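Glutathione S-transferase (Bombyx mori, PDB 3AY8) probably transfers glutathione to electrophilic compounds, working as a homodimer in which each subunit has the two-domain GST fold. Local coordinates at residues Ile111-Phe116 with Gln128-Asp133; Ser136-Leu141 with Val173-Ser178; Leu4-Phe9 with Gly17-Ala22; Phe63-Ser68 with Ala72-Asp77; Glu32-Asn35 with Gln41-Glu44. All blocks are in the same frame, centred on the assembly; numbering follows the deposited sequence.

Contact 1: Ile111-Phe116 with Gln128-Asp133; sequences IRAICF and QSLKDD
Ile114 and Leu130 carry this contact between two neighbouring helices of the all-helical GST domain, and the two side chains pass each other in opposite directions, each ending against the other helix's backbone. The alkyl flank of Ile114 does the closest apolar touching, its CG1 lying 3.6 Å from Leu130 CB. The branch takes this place because CG1 is anti to the carbonyl carbon (chi1 -68°), beside the backbone N, and from there it reaches on until CD1 rests 3.7 Å from Leu130 O. Leu130 reaches back the other way. With CG anti to its own carbonyl carbon and one methyl extended away from CA (chi2 -178°), its CD1 comes to 3.5 Å from Ala113 O. The other methyl of the fork, Leu130 CD2, makes a looser contact of 4.3 Å with Ala113 CB, whose short side chain lets the leucine approach. No hydrogen bond joins the segments, so the fit depends on how these aliphatic branches interleave. It illustrates how three residues can serve where the axes of the short segments stay 9.5 Å apart and run roughly antiparallel, at 150°. Beyond the pair, Ile114 also packs on Ile126, Leu134 and Trp175, so it has several further neighbours, while a salt bridge from Asp133 OD1 to Lys110 NZ ties the same two helices together. Ile111 and Cys115 of helix 90-120 pack on helix 158-173, and Cys115 touches helix 196-213 as well, placing this contact on the flank of the helical bundle.

Contact 2: Ser136-Leu141 with Val173-Ser178; sequences STLSFL and VGWDIS
Leu138 and Ile177 mark the nearest approach of two unlike backbones, their CA atoms 8.2 Å apart: a turn of helix 128-147 faces an irregular loop that left helix 158-173 at Gly174, where phi turns positive. Between them a single methyl does the work. Leu138 CD1 sits 3.5 Å from Trp175 NE1 and almost as near to CD1 of that pyrrole ring, meeting the indole at a slant. Its placement follows from CG lying anti to the carbonyl carbon (chi1 -63°), with the chain extended at chi2 (-173°). Ile177 adds a lighter touch, with CG2 4.1 Å from Leu138 CD1, so the one methyl is shared between an aromatic and an aliphatic neighbour. Leu138 also packs on Leu107, Met167, Phe180 and Ile183. The loop also braces itself: Asp176 OD1 accepts from Ser178 OG at 2.7 Å through its syn lone pair, and from Ser178 N at 3.0 Å on the anti side, tilted out of the carboxylate plane. Two donors thus grip one oxygen and probably restrict the carboxylate's rotation. The bond from Ser178 N to Asp176 OD1 closes an Asx turn, here shaping the link between helices 158-173 and 181-190 in the helical domain of the GST fold.

Contact 3: Leu4-Phe9 with Gly17-Ala22; sequences LKLYHF and GALLAA
Leu6 and Leu19 cross obliquely in the buried layer between a strand and the helix that follows it, and His8 stands at about a right angle to the same Leu19. One leucine of the helix is therefore approached from two directions by alternate residues of the strand. Leu6 comes in with its CD2, which lies 3.9 Å from Leu19 CB and scarcely farther from Leu19 CA, so that it presses on the base of the side chain and the helix backbone rather than on its end. Its second methyl, Leu6 CD1, reaches along the helix to Ala18 CB at 4.3 Å. His8 offers its flat side: Leu19 CB lies 4.3 Å above the ring plane, displaced toward the rim. Leu19 CG is anti to the backbone N (chi1 -179°), which carries the leucine's branches toward the imidazole. Nothing polar bridges the two segments; aliphatic groups and the imidazole face make the packing, with the axes 9.8 Å apart. The arrangement is the opening half of the beta-alpha-beta unit of the thioredoxin-like domain. Strand 5-8 runs inside the sheet, bonded to parallel strand 30-33 through Leu6 and to antiparallel strand 57-60 through Tyr7. Leu19 also packs on Ile29 and Ile31, while helix 13-25 meets helix 68-79 through Ala21 and Ala22 and helix 158-173 through Leu20 and Ala21.

Contact 4: Phe63-Ser68 with Ala72-Asp77; sequences FVLWES and ACYLAD
Ala72 and Ser68 meet in the first turn of the last helix of the thioredoxin-like domain, where the edge strand 63-66 leads through Glu67, at the N-cap position, into helix 68-79 and the helix then packs back across it. Ala72 N donates to Ser68 O at 3.0 Å, the ordinary helical bond by which the turn begins; Ser68 is modelled in two conformations, and the distance belongs to one of them. Cys73 takes no part across the strand and packs on Tyr86 and Ile158. Tyr74 carries the apolar contact. Its CG is anti to the backbone N (chi1 171°), which lays the ring beside the strand, and there two residues of that strand meet it. Leu65 CD2 touches the stem, 3.8 Å from Tyr74 CB. Phe63 CE2 stands 3.9 Å above one face of the Tyr74 ring, toward the rim. The two rings are oblique, their planes at 52°. Phe63 CD2 lies 3.8 Å from Tyr74 OH. That hydroxyl is hydrogen-bonded to Asp60 OD2 and to Gln91 NE2 of the second subunit, so the ring that packs inside the domain also reaches the dimer interface. A phenylalanine in its place would probably leave the Asp60 carboxylate and the Gln91 amide of the second subunit without the hydroxyl they share. Leu75 follows on another side of the helix, against Leu58, Ala22 and Ile25. At Asp77 the segment ends in charge: OD2 forms a salt bridge with Arg93 NH1, while OD1 makes a long, weak ion pair with Lys88 NZ.

Contact 5: Glu32-Asn35 with Gln41-Glu44; sequences EIVN and QLQE
A surface contact between an edge strand's exit and the loop leading to the next helix joins Val34 to Leu42, with Glu32 and Gln43 alongside. The chain leaves strand 30-33, makes an excursion and returns, so that the CA atoms of Val34 and Leu42 lie 6.9 Å apart. Its apolar element is modest. Leu42 is modelled in two conformations; in one of them its CD1 meets Val34 CG1 at 4.0 Å, the two side chains crossing at about a right angle, and its CD2 lies against Asn35 O, a contact best treated as doubtful. Val34 CG1 is anti to the backbone N (chi1 179°), and that puts this branch, rather than CG2, against the leucine. At the strand end of the contact the extended Gln43 chain slants across Glu32, likewise modelled in two ways, its amide plane turned 62° from the carboxylate. Glu32 OE2 and Gln43 NE2 are adjacent at 4.0 Å, but no hydrogen bond links the segments; Glu32 OE1 has weak partners in Lys5 NZ, a long ion pair, and Ser45 OG. Asn35 OD1 weakly accepts from the backbone N atoms of Phe37 and Lys38, in the intervening loop. Inward, Val34 packs on Tyr7, Val55 and Phe46, and backbone bonds of Glu32 and Val34 join the chain to strand 5-8. Leu42 in turn rests on Leu47 of helix 44-49, which begins just after Gln43.

How the contacts relate
Contacts 3 and 4 form the core of the thioredoxin-like domain, seating two helices on one sheet; they touch through Ala21 and Ala72, and contact 4 also reaches the second subunit, by hydrogen bonds and packing. Contact 5 hangs on the same sheet at its rim, joined to contact 3 where strands 5-8 and 30-33 pair, and its chemistry is looser and partly polar. Contacts 1 and 2 lie in the helical domain, about 26 Å or more from contacts 3 and 4 between centres. Both use helix 128-147 and meet at Trp175, yet contact 1 is a partly buried helix pair, whereas contact 2 sets a loop's Trp175 and Ile177 against one leucine of a helix.

Contact 1: Ile111-Phe116 with Gln128-Asp133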
# COMPACT_ATOMS: atom_id res chain seq x y z
N ILE A 111 -10.24 -3.67 6.07
CA ILE A 111 -10.52 -4.96 6.69
C ILE A 111 -9.84 -5.01 8.06
O ILE A 111 -10.45 -5.35 9.08
CB ILE A 111 -10.05 -6.12 5.78
CG1 ILE A 111 -10.91 -6.15 4.49
CG2 ILE A 111 -10.10 -7.47 6.53
CD1 ILE A 111 -10.37 -7.08 3.33
N ARG A 112 -8.57 -4.64 8.09
CA ARG A 112 -7.81 -4.62 9.33
C ARG A 112 -8.39 -3.65 10.38
O ARG A 112 -8.42 -3.98 11.57
CB ARG A 112 -6.37 -4.25 9.01
CG ARG A 112 -5.40 -4.77 10.00
CD ARG A 112 -4.01 -4.20 9.71
NE ARG A 112 -3.01 -4.87 10.53
CZ ARG A 112 -2.47 -4.37 11.64
NH1 ARG A 112 -1.57 -5.08 12.32
NH2 ARG A 112 -2.82 -3.15 12.08
N ALA A 113 -8.84 -2.47 9.95
CA ALA A 113 -9.48 -1.49 10.84
C ALA A 113 -10.68 -2.08 11.59
O ALA A 113 -10.93 -1.74 12.74
CB ALA A 113 -9.90 -0.25 10.07
N ILE A 114 -11.38 -2.98 10.92
CA ILE A 114 -12.49 -3.72 11.54
C ILE A 114 -12.00 -4.89 12.41
O ILE A 114 -12.38 -5.00 13.58
CB ILE A 114 -13.47 -4.23 10.46
CG1 ILE A 114 -14.20 -3.04 9.82
CG2 ILE A 114 -14.48 -5.27 11.03
CD1 ILE A 114 -14.71 -3.33 8.40
N CYS A 115 -11.14 -5.73 11.85
CA CYS A 115 -10.81 -7.01 12.49
C CYS A 115 -9.77 -6.97 13.60
O CYS A 115 -9.89 -7.72 14.57
CB CYS A 115 -10.43 -8.07 11.45
SG CYS A 115 -11.76 -8.40 10.28
N PHE A 116 -8.75 -6.13 13.47
CA PHE A 116 -7.68 -6.06 14.46
C PHE A 116 -8.17 -5.68 15.87
O PHE A 116 -7.76 -6.29 16.86
CB PHE A 116 -6.57 -5.10 14.00
CG PHE A 116 -5.41 -5.01 14.95
CD1 PHE A 116 -4.27 -5.80 14.75
CD2 PHE A 116 -5.44 -4.12 16.02
CE1 PHE A 116 -3.19 -5.72 15.63
CE2 PHE A 116 -4.36 -4.04 16.91
CZ PHE A 116 -3.24 -4.84 16.71
N GLN A 128 -20.31 1.04 12.51
CA GLN A 128 -21.00 1.45 11.29
C GLN A 128 -20.08 2.25 10.36
O GLN A 128 -20.05 2.00 9.16
CB GLN A 128 -22.28 2.23 11.60
CG GLN A 128 -23.09 2.59 10.34
CD GLN A 128 -23.70 1.38 9.67
OE1 GLN A 128 -23.45 1.11 8.49
NE2 GLN A 128 -24.48 0.61 10.43
N SER A 129 -19.35 3.22 10.92
CA SER A 129 -18.38 4.03 10.16
C SER A 129 -17.34 3.17 9.41
O SER A 129 -17.00 3.43 8.25
CB SER A 129 -17.66 4.99 11.09
OG SER A 129 -17.04 4.28 12.16
N LEU A 130 -16.83 2.15 10.09
CA LEU A 130 -15.85 1.25 9.50
C LEU A 130 -16.45 0.38 8.39
O LEU A 130 -15.78 0.09 7.39
CB LEU A 130 -15.27 0.35 10.59
CG LEU A 130 -14.53 1.10 11.70
CD1 LEU A 130 -13.97 0.07 12.68
CD2 LEU A 130 -13.42 1.98 11.13
N LYS A 131 -17.70 -0.03 8.60
CA LYS A 131 -18.44 -0.84 7.64
C LYS A 131 -18.66 -0.03 6.36
O LYS A 131 -18.40 -0.53 5.26
CB LYS A 131 -19.79 -1.26 8.23
CG LYS A 131 -20.69 -2.08 7.32
CD LYS A 131 -21.99 -2.49 8.03
CE LYS A 131 -22.85 -3.36 7.12
NZ LYS A 131 -24.08 -3.84 7.82
N ASP A 132 -19.12 1.21 6.51
CA ASP A 132 -19.33 2.09 5.37
C ASP A 132 -18.03 2.35 4.61
O ASP A 132 -18.02 2.41 3.38
CB ASP A 132 -19.90 3.43 5.83
CG ASP A 132 -21.29 3.31 6.41
OD1 ASP A 132 -21.90 2.22 6.34
OD2 ASP A 132 -21.77 4.32 6.97
N ASP A 133 -16.95 2.54 5.36
CA ASP A 133 -15.63 2.82 4.78
C ASP A 133 -15.19 1.65 3.90
O ASP A 133 -14.81 1.84 2.75
CB ASP A 133 -14.62 3.10 5.89
CG ASP A 133 -13.40 3.89 5.40
OD1 ASP A 133 -13.44 4.47 4.28
OD2 ASP A 133 -12.40 3.92 6.14

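Contact 2: Ser136-Leu141 with Val173-Ser178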
# COMPACT_ATOMS: atom_id res chain seq x y z
N SER A 136 -17.37 1.32 0.70
CA SER A 136 -16.97 2.26 -0.34
C SER A 136 -15.78 1.73 -1.17
O SER A 136 -15.72 1.92 -2.41
CB SER A 136 -16.62 3.61 0.30
OG SER A 136 -15.92 4.43 -0.62
N THR A 137 -14.84 1.08 -0.50
CA THR A 137 -13.70 0.45 -1.17
C THR A 137 -14.15 -0.78 -1.96
O THR A 137 -13.70 -0.99 -3.09
CB THR A 137 -12.56 0.14 -0.18
OG1 THR A 137 -11.96 1.38 0.19
CG2 THR A 137 -11.48 -0.77 -0.81
N LEU A 138 -15.08 -1.55 -1.40
CA LEU A 138 -15.65 -2.68 -2.17
C LEU A 138 -16.34 -2.22 -3.45
O LEU A 138 -16.29 -2.91 -4.47
CB LEU A 138 -16.61 -3.52 -1.31
CG LEU A 138 -15.98 -4.22 -0.09
CD1 LEU A 138 -16.99 -5.15 0.57
CD2 LEU A 138 -14.70 -4.98 -0.49
N SER A 139 -17.01 -1.08 -3.38
CA SER A 139 -17.72 -0.55 -4.54
C SER A 139 -16.77 -0.25 -5.70
O SER A 139 -17.08 -0.52 -6.85
CB SER A 139 -18.53 0.70 -4.16
OG SER A 139 -19.20 1.19 -5.30
N PHE A 140 -15.60 0.30 -5.37
CA PHE A 140 -14.53 0.57 -6.32
C PHE A 140 -14.03 -0.73 -6.94
O PHE A 140 -13.86 -0.82 -8.15
CB PHE A 140 -13.38 1.28 -5.62
CG PHE A 140 -13.27 2.73 -5.96
CD1 PHE A 140 -12.26 3.17 -6.82
CD2 PHE A 140 -14.14 3.66 -5.41
CE1 PHE A 140 -12.14 4.52 -7.14
CE2 PHE A 140 -14.03 5.02 -5.73
CZ PHE A 140 -13.03 5.45 -6.59
N LEU A 141 -13.79 -1.74 -6.09
CA LEU A 141 -13.37 -3.06 -6.57
C LEU A 141 -14.43 -3.63 -7.51
O LEU A 141 -14.11 -4.19 -8.55
CB LEU A 141 -13.13 -4.03 -5.41
CG LEU A 141 -12.76 -5.47 -5.78
CD1 LEU A 141 -11.54 -5.56 -6.77
CD2 LEU A 141 -12.52 -6.34 -4.53
N VAL A 173 -15.14 -13.73 7.69
CA VAL A 173 -15.74 -13.06 8.85
C VAL A 173 -17.26 -13.00 8.65
O VAL A 173 -18.02 -13.14 9.60
CB VAL A 173 -15.16 -11.63 9.07
CG1 VAL A 173 -15.87 -10.93 10.22
CG2 VAL A 173 -13.66 -11.70 9.38
N GLY A 174 -17.69 -12.83 7.40
CA GLY A 174 -19.10 -12.65 7.09
C GLY A 174 -19.30 -11.21 6.64
O GLY A 174 -19.32 -10.28 7.46
N TRP A 175 -19.41 -11.02 5.34
CA TRP A 175 -19.69 -9.71 4.79
C TRP A 175 -20.74 -9.89 3.71
O TRP A 175 -20.68 -10.85 2.95
CB TRP A 175 -18.43 -9.06 4.22
CG TRP A 175 -18.51 -7.56 4.23
CD1 TRP A 175 -18.84 -6.75 3.19
CD2 TRP A 175 -18.26 -6.70 5.36
NE1 TRP A 175 -18.82 -5.43 3.59
CE2 TRP A 175 -18.47 -5.37 4.91
CE3 TRP A 175 -17.89 -6.92 6.69
CZ2 TRP A 175 -18.30 -4.26 5.76
CZ3 TRP A 175 -17.73 -5.82 7.53
CH2 TRP A 175 -17.93 -4.51 7.06
N ASP A 176 -21.70 -8.97 3.68
CA ASP A 176 -22.76 -8.94 2.68
C ASP A 176 -22.24 -8.16 1.46
O ASP A 176 -22.08 -6.95 1.52
CB ASP A 176 -24.02 -8.28 3.30
CG ASP A 176 -25.13 -7.98 2.28
OD1 ASP A 176 -25.11 -8.54 1.15
OD2 ASP A 176 -26.04 -7.16 2.62
N ILE A 177 -21.96 -8.89 0.38
CA ILE A 177 -21.52 -8.29 -0.89
C ILE A 177 -22.61 -8.42 -1.99
O ILE A 177 -22.31 -8.32 -3.18
CB ILE A 177 -20.15 -8.87 -1.38
CG1 ILE A 177 -20.24 -10.39 -1.63
CG2 ILE A 177 -19.01 -8.53 -0.39
CD1 ILE A 177 -19.11 -10.93 -2.48
N SER A 178 -23.87 -8.62 -1.58
CA SER A 178 -24.99 -8.71 -2.54
C SER A 178 -25.07 -7.47 -3.44
O SER A 178 -25.49 -7.56 -4.59
CB SER A 178 -26.32 -8.93 -1.82
OG SER A 178 -26.64 -7.83 -0.98

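Contact 3: Leu4-Phe9 with Gly17-Ala22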
# COMPACT_ATOMS: atom_id res chain seq x y z
N LEU A 4 14.39 -21.81 -1.76
CA LEU A 4 13.55 -20.65 -1.54
C LEU A 4 12.60 -20.89 -0.35
O LEU A 4 11.93 -21.91 -0.29
CB LEU A 4 12.77 -20.37 -2.83
CG LEU A 4 11.92 -19.11 -2.98
CD1 LEU A 4 12.76 -17.84 -3.01
CD2 LEU A 4 11.07 -19.21 -4.23
N LYS A 5 12.56 -19.94 0.60
CA LYS A 5 11.74 -20.10 1.80
C LYS A 5 10.77 -18.94 2.09
O LYS A 5 11.12 -17.76 1.98
CB LYS A 5 12.65 -20.34 3.02
CG LYS A 5 11.90 -20.67 4.30
CD LYS A 5 12.47 -21.89 5.01
CE LYS A 5 13.73 -21.59 5.81
NZ LYS A 5 14.03 -22.70 6.79
N LEU A 6 9.54 -19.29 2.46
CA LEU A 6 8.54 -18.30 2.91
C LEU A 6 8.19 -18.53 4.37
O LEU A 6 7.76 -19.63 4.74
CB LEU A 6 7.28 -18.36 2.04
CG LEU A 6 6.20 -17.31 2.34
CD1 LEU A 6 6.65 -15.93 1.87
CD2 LEU A 6 4.88 -17.67 1.70
N TYR A 7 8.39 -17.51 5.20
CA TYR A 7 7.91 -17.54 6.58
C TYR A 7 6.47 -17.02 6.58
O TYR A 7 6.22 -15.86 6.21
CB TYR A 7 8.82 -16.72 7.50
CG TYR A 7 10.21 -17.32 7.60
CD1 TYR A 7 10.55 -18.17 8.66
CD2 TYR A 7 11.17 -17.07 6.62
CE1 TYR A 7 11.82 -18.75 8.75
CE2 TYR A 7 12.45 -17.63 6.70
CZ TYR A 7 12.76 -18.47 7.77
OH TYR A 7 14.01 -19.03 7.86
N HIS A 8 5.55 -17.88 7.01
CA HIS A 8 4.13 -17.74 6.67
C HIS A 8 3.24 -17.97 7.88
O HIS A 8 3.45 -18.90 8.66
CB HIS A 8 3.80 -18.75 5.55
CG HIS A 8 2.36 -18.75 5.12
ND1 HIS A 8 1.62 -19.91 5.00
CD2 HIS A 8 1.53 -17.74 4.74
CE1 HIS A 8 0.40 -19.61 4.58
NE2 HIS A 8 0.32 -18.30 4.42
N PHE A 9 2.23 -17.12 8.02
CA PHE A 9 1.19 -17.32 9.04
C PHE A 9 -0.14 -17.48 8.30
O PHE A 9 -0.69 -16.47 7.83
CB PHE A 9 1.17 -16.13 10.02
CG PHE A 9 0.16 -16.26 11.16
CD1 PHE A 9 -0.11 -17.49 11.75
CD2 PHE A 9 -0.49 -15.13 11.65
CE1 PHE A 9 -1.01 -17.60 12.82
CE2 PHE A 9 -1.39 -15.22 12.71
CZ PHE A 9 -1.65 -16.46 13.30
N GLY A 17 -1.55 -13.95 0.62
CA GLY A 17 -1.38 -13.34 -0.71
C GLY A 17 -0.01 -13.62 -1.31
O GLY A 17 0.12 -13.84 -2.52
N ALA A 18 1.02 -13.60 -0.47
CA ALA A 18 2.37 -13.95 -0.90
C ALA A 18 2.46 -15.42 -1.32
O ALA A 18 3.06 -15.74 -2.37
CB ALA A 18 3.38 -13.64 0.21
N LEU A 19 1.86 -16.32 -0.54
CA LEU A 19 1.88 -17.76 -0.89
C LEU A 19 1.07 -18.04 -2.16
O LEU A 19 1.52 -18.78 -3.04
CB LEU A 19 1.41 -18.63 0.29
CG LEU A 19 1.41 -20.16 0.07
CD1 LEU A 19 2.76 -20.71 -0.37
CD2 LEU A 19 0.90 -20.91 1.31
N LEU A 20 -0.10 -17.41 -2.27
CA LEU A 20 -0.91 -17.55 -3.47
C LEU A 20 -0.13 -17.16 -4.73
O LEU A 20 -0.32 -17.77 -5.79
CB LEU A 20 -2.18 -16.71 -3.36
CG LEU A 20 -3.40 -17.32 -2.64
CD1 LEU A 20 -4.41 -16.23 -2.31
CD2 LEU A 20 -4.07 -18.43 -3.47
N ALA A 21 0.69 -16.12 -4.64
CA ALA A 21 1.53 -15.70 -5.77
C ALA A 21 2.55 -16.79 -6.11
O ALA A 21 2.75 -17.11 -7.28
CB ALA A 21 2.25 -14.39 -5.46
N ALA A 22 3.20 -17.34 -5.08
CA ALA A 22 4.13 -18.46 -5.28
C ALA A 22 3.41 -19.65 -5.96
O ALA A 22 3.94 -20.23 -6.90
CB ALA A 22 4.77 -18.88 -3.96

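Contact 4: Phe63-Ser68 with Ala72-Asp77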
# COMPACT_ATOMS: atom_id res chain seq x y z
N PHE A 63 18.88 -13.38 0.53
CA PHE A 63 18.14 -12.13 0.27
C PHE A 63 16.81 -12.24 1.00
O PHE A 63 15.95 -13.06 0.65
CB PHE A 63 17.92 -11.89 -1.24
CG PHE A 63 17.02 -10.70 -1.54
CD1 PHE A 63 17.40 -9.40 -1.20
CD2 PHE A 63 15.80 -10.89 -2.19
CE1 PHE A 63 16.58 -8.30 -1.48
CE2 PHE A 63 14.96 -9.80 -2.48
CZ PHE A 63 15.36 -8.50 -2.12
N VAL A 64 16.67 -11.43 2.03
CA VAL A 64 15.51 -11.44 2.90
C VAL A 64 14.59 -10.28 2.53
O VAL A 64 15.02 -9.12 2.47
CB VAL A 64 15.92 -11.32 4.38
CG1 VAL A 64 14.70 -11.25 5.29
CG2 VAL A 64 16.82 -12.50 4.77
N LEU A 65 13.33 -10.61 2.25
CA LEU A 65 12.37 -9.64 1.78
C LEU A 65 11.06 -9.79 2.53
O LEU A 65 10.54 -10.90 2.64
CB LEU A 65 12.13 -9.84 0.28
CG LEU A 65 11.23 -8.86 -0.48
CD1 LEU A 65 11.88 -7.45 -0.57
CD2 LEU A 65 10.89 -9.42 -1.85
N TRP A 66 10.54 -8.70 3.05
CA TRP A 66 9.18 -8.72 3.57
C TRP A 66 8.28 -7.84 2.70
O TRP A 66 8.73 -7.30 1.67
CB TRP A 66 9.13 -8.35 5.06
CG TRP A 66 9.80 -7.06 5.41
CD1 TRP A 66 11.12 -6.87 5.69
CD2 TRP A 66 9.18 -5.77 5.54
NE1 TRP A 66 11.37 -5.54 5.98
CE2 TRP A 66 10.18 -4.85 5.90
CE3 TRP A 66 7.86 -5.31 5.40
CZ2 TRP A 66 9.92 -3.49 6.11
CZ3 TRP A 66 7.59 -3.94 5.61
CH2 TRP A 66 8.62 -3.05 5.96
N GLU A 67 7.02 -7.72 3.12
CA GLU A 67 5.95 -7.04 2.40
C GLU A 67 5.41 -7.95 1.30
O GLU A 67 6.07 -8.17 0.27
CB GLU A 67 6.39 -5.68 1.85
CG GLU A 67 5.40 -4.58 2.13
CD GLU A 67 4.01 -4.89 1.62
OE1 GLU A 67 3.03 -4.61 2.33
OE2 GLU A 67 3.89 -5.41 0.49
N SER A 68 4.21 -8.47 1.54
CA SER A 68 3.60 -9.47 0.68
C SER A 68 3.58 -9.09 -0.80
O SER A 68 3.87 -9.92 -1.64
CB SER A 68 2.18 -9.80 1.16
OG SER A 68 1.31 -8.70 0.94
N ALA A 72 5.43 -10.83 -4.01
CA ALA A 72 4.70 -11.26 -5.20
C ALA A 72 5.34 -10.77 -6.52
O ALA A 72 5.50 -11.56 -7.46
CB ALA A 72 3.24 -10.83 -5.13
N CYS A 73 5.70 -9.49 -6.57
CA CYS A 73 6.34 -8.91 -7.76
C CYS A 73 7.75 -9.47 -7.98
O CYS A 73 8.17 -9.69 -9.11
CB CYS A 73 6.40 -7.38 -7.64
SG CYS A 73 4.79 -6.56 -7.60
N TYR A 74 8.48 -9.67 -6.89
CA TYR A 74 9.83 -10.21 -6.96
C TYR A 74 9.82 -11.66 -7.47
O TYR A 74 10.58 -12.01 -8.39
CB TYR A 74 10.50 -10.14 -5.59
CG TYR A 74 11.82 -10.87 -5.54
CD1 TYR A 74 12.96 -10.32 -6.13
CD2 TYR A 74 11.92 -12.12 -4.93
CE1 TYR A 74 14.17 -11.00 -6.10
CE2 TYR A 74 13.13 -12.80 -4.90
CZ TYR A 74 14.25 -12.24 -5.49
OH TYR A 74 15.46 -12.89 -5.46
N LEU A 75 8.96 -12.49 -6.87
CA LEU A 75 8.76 -13.87 -7.33
C LEU A 75 8.32 -13.97 -8.79
O LEU A 75 8.83 -14.81 -9.54
CB LEU A 75 7.75 -14.60 -6.42
CG LEU A 75 8.16 -14.85 -4.97
CD1 LEU A 75 7.04 -15.59 -4.24
CD2 LEU A 75 9.45 -15.66 -4.91
N ALA A 76 7.37 -13.11 -9.19
CA ALA A 76 6.88 -13.15 -10.56
C ALA A 76 7.98 -12.83 -11.59
O ALA A 76 8.13 -13.55 -12.58
CB ALA A 76 5.69 -12.23 -10.73
N ASP A 77 8.76 -11.78 -11.34
CA ASP A 77 9.87 -11.40 -12.23
C ASP A 77 11.06 -12.38 -12.16
O ASP A 77 11.66 -12.69 -13.18
CB ASP A 77 10.34 -9.95 -11.97
CG ASP A 77 9.49 -8.90 -12.69
OD1 ASP A 77 8.69 -9.27 -13.58
OD2 ASP A 77 9.62 -7.70 -12.39

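Contact 5: Glu32-Asn35 with Gln41-Glu44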
# COMPACT_ATOMS: atom_id res chain seq x y z
N GLU A 32 7.81 -22.21 6.13
CA GLU A 32 7.98 -22.27 7.57
C GLU A 32 6.80 -21.56 8.22
O GLU A 32 6.64 -20.35 8.07
CB GLU A 32 9.29 -21.58 7.96
CG GLU A 32 9.56 -21.59 9.45
CD GLU A 32 10.47 -22.72 9.86
OE1 GLU A 32 11.70 -22.59 9.65
OE2 GLU A 32 9.96 -23.73 10.40
N ILE A 33 5.97 -22.33 8.94
CA ILE A 33 4.80 -21.78 9.61
C ILE A 33 5.25 -21.01 10.84
O ILE A 33 6.01 -21.51 11.67
CB ILE A 33 3.77 -22.89 9.98
CG1 ILE A 33 3.28 -23.64 8.73
CG2 ILE A 33 2.60 -22.30 10.78
CD1 ILE A 33 2.56 -22.74 7.66
N VAL A 34 4.78 -19.77 10.94
CA VAL A 34 5.13 -18.87 12.04
C VAL A 34 3.82 -18.50 12.73
O VAL A 34 3.02 -17.74 12.18
CB VAL A 34 5.88 -17.60 11.52
CG1 VAL A 34 6.23 -16.65 12.67
CG2 VAL A 34 7.15 -18.00 10.77
N ASN A 35 3.60 -19.05 13.92
CA ASN A 35 2.39 -18.75 14.67
C ASN A 35 2.55 -17.43 15.42
O ASN A 35 3.11 -17.39 16.52
CB ASN A 35 2.04 -19.90 15.62
CG ASN A 35 0.71 -19.69 16.33
OD1 ASN A 35 0.13 -18.60 16.30
ND2 ASN A 35 0.22 -20.74 16.98
N GLN A 41 6.62 -19.12 21.61
CA GLN A 41 6.91 -20.34 20.86
C GLN A 41 7.66 -20.06 19.54
O GLN A 41 8.07 -21.00 18.84
CB GLN A 41 5.59 -21.09 20.59
CG GLN A 41 5.71 -22.51 20.03
CD GLN A 41 5.85 -23.59 21.10
OE1 GLN A 41 6.20 -23.32 22.26
NE2 GLN A 41 5.58 -24.84 20.72
N LEU A 42 7.86 -18.78 19.21
CA LEU A 42 8.53 -18.35 17.97
C LEU A 42 9.93 -18.94 17.85
O LEU A 42 10.69 -18.92 18.81
CB LEU A 42 8.61 -16.82 17.89
CG LEU A 42 7.43 -16.01 17.33
CD1 LEU A 42 7.82 -15.28 16.06
CD2 LEU A 42 6.21 -16.87 17.09
N GLN A 43 10.26 -19.45 16.66
CA GLN A 43 11.54 -20.12 16.43
C GLN A 43 12.71 -19.18 16.11
O GLN A 43 12.51 -18.09 15.55
CB GLN A 43 11.39 -21.19 15.34
CG GLN A 43 10.37 -22.28 15.69
CD GLN A 43 10.52 -23.52 14.82
OE1 GLN A 43 11.62 -24.03 14.62
NE2 GLN A 43 9.39 -24.01 14.30
N GLU A 44 13.91 -19.62 16.48
CA GLU A 44 15.16 -18.86 16.30
C GLU A 44 15.43 -18.52 14.83
O GLU A 44 15.92 -17.43 14.52
CB GLU A 44 16.35 -19.63 16.86
CG GLU A 44 16.30 -19.90 18.37
CD GLU A 44 16.91 -18.78 19.21
OE1 GLU A 44 17.30 -17.73 18.66
OE2 GLU A 44 16.99 -18.96 20.45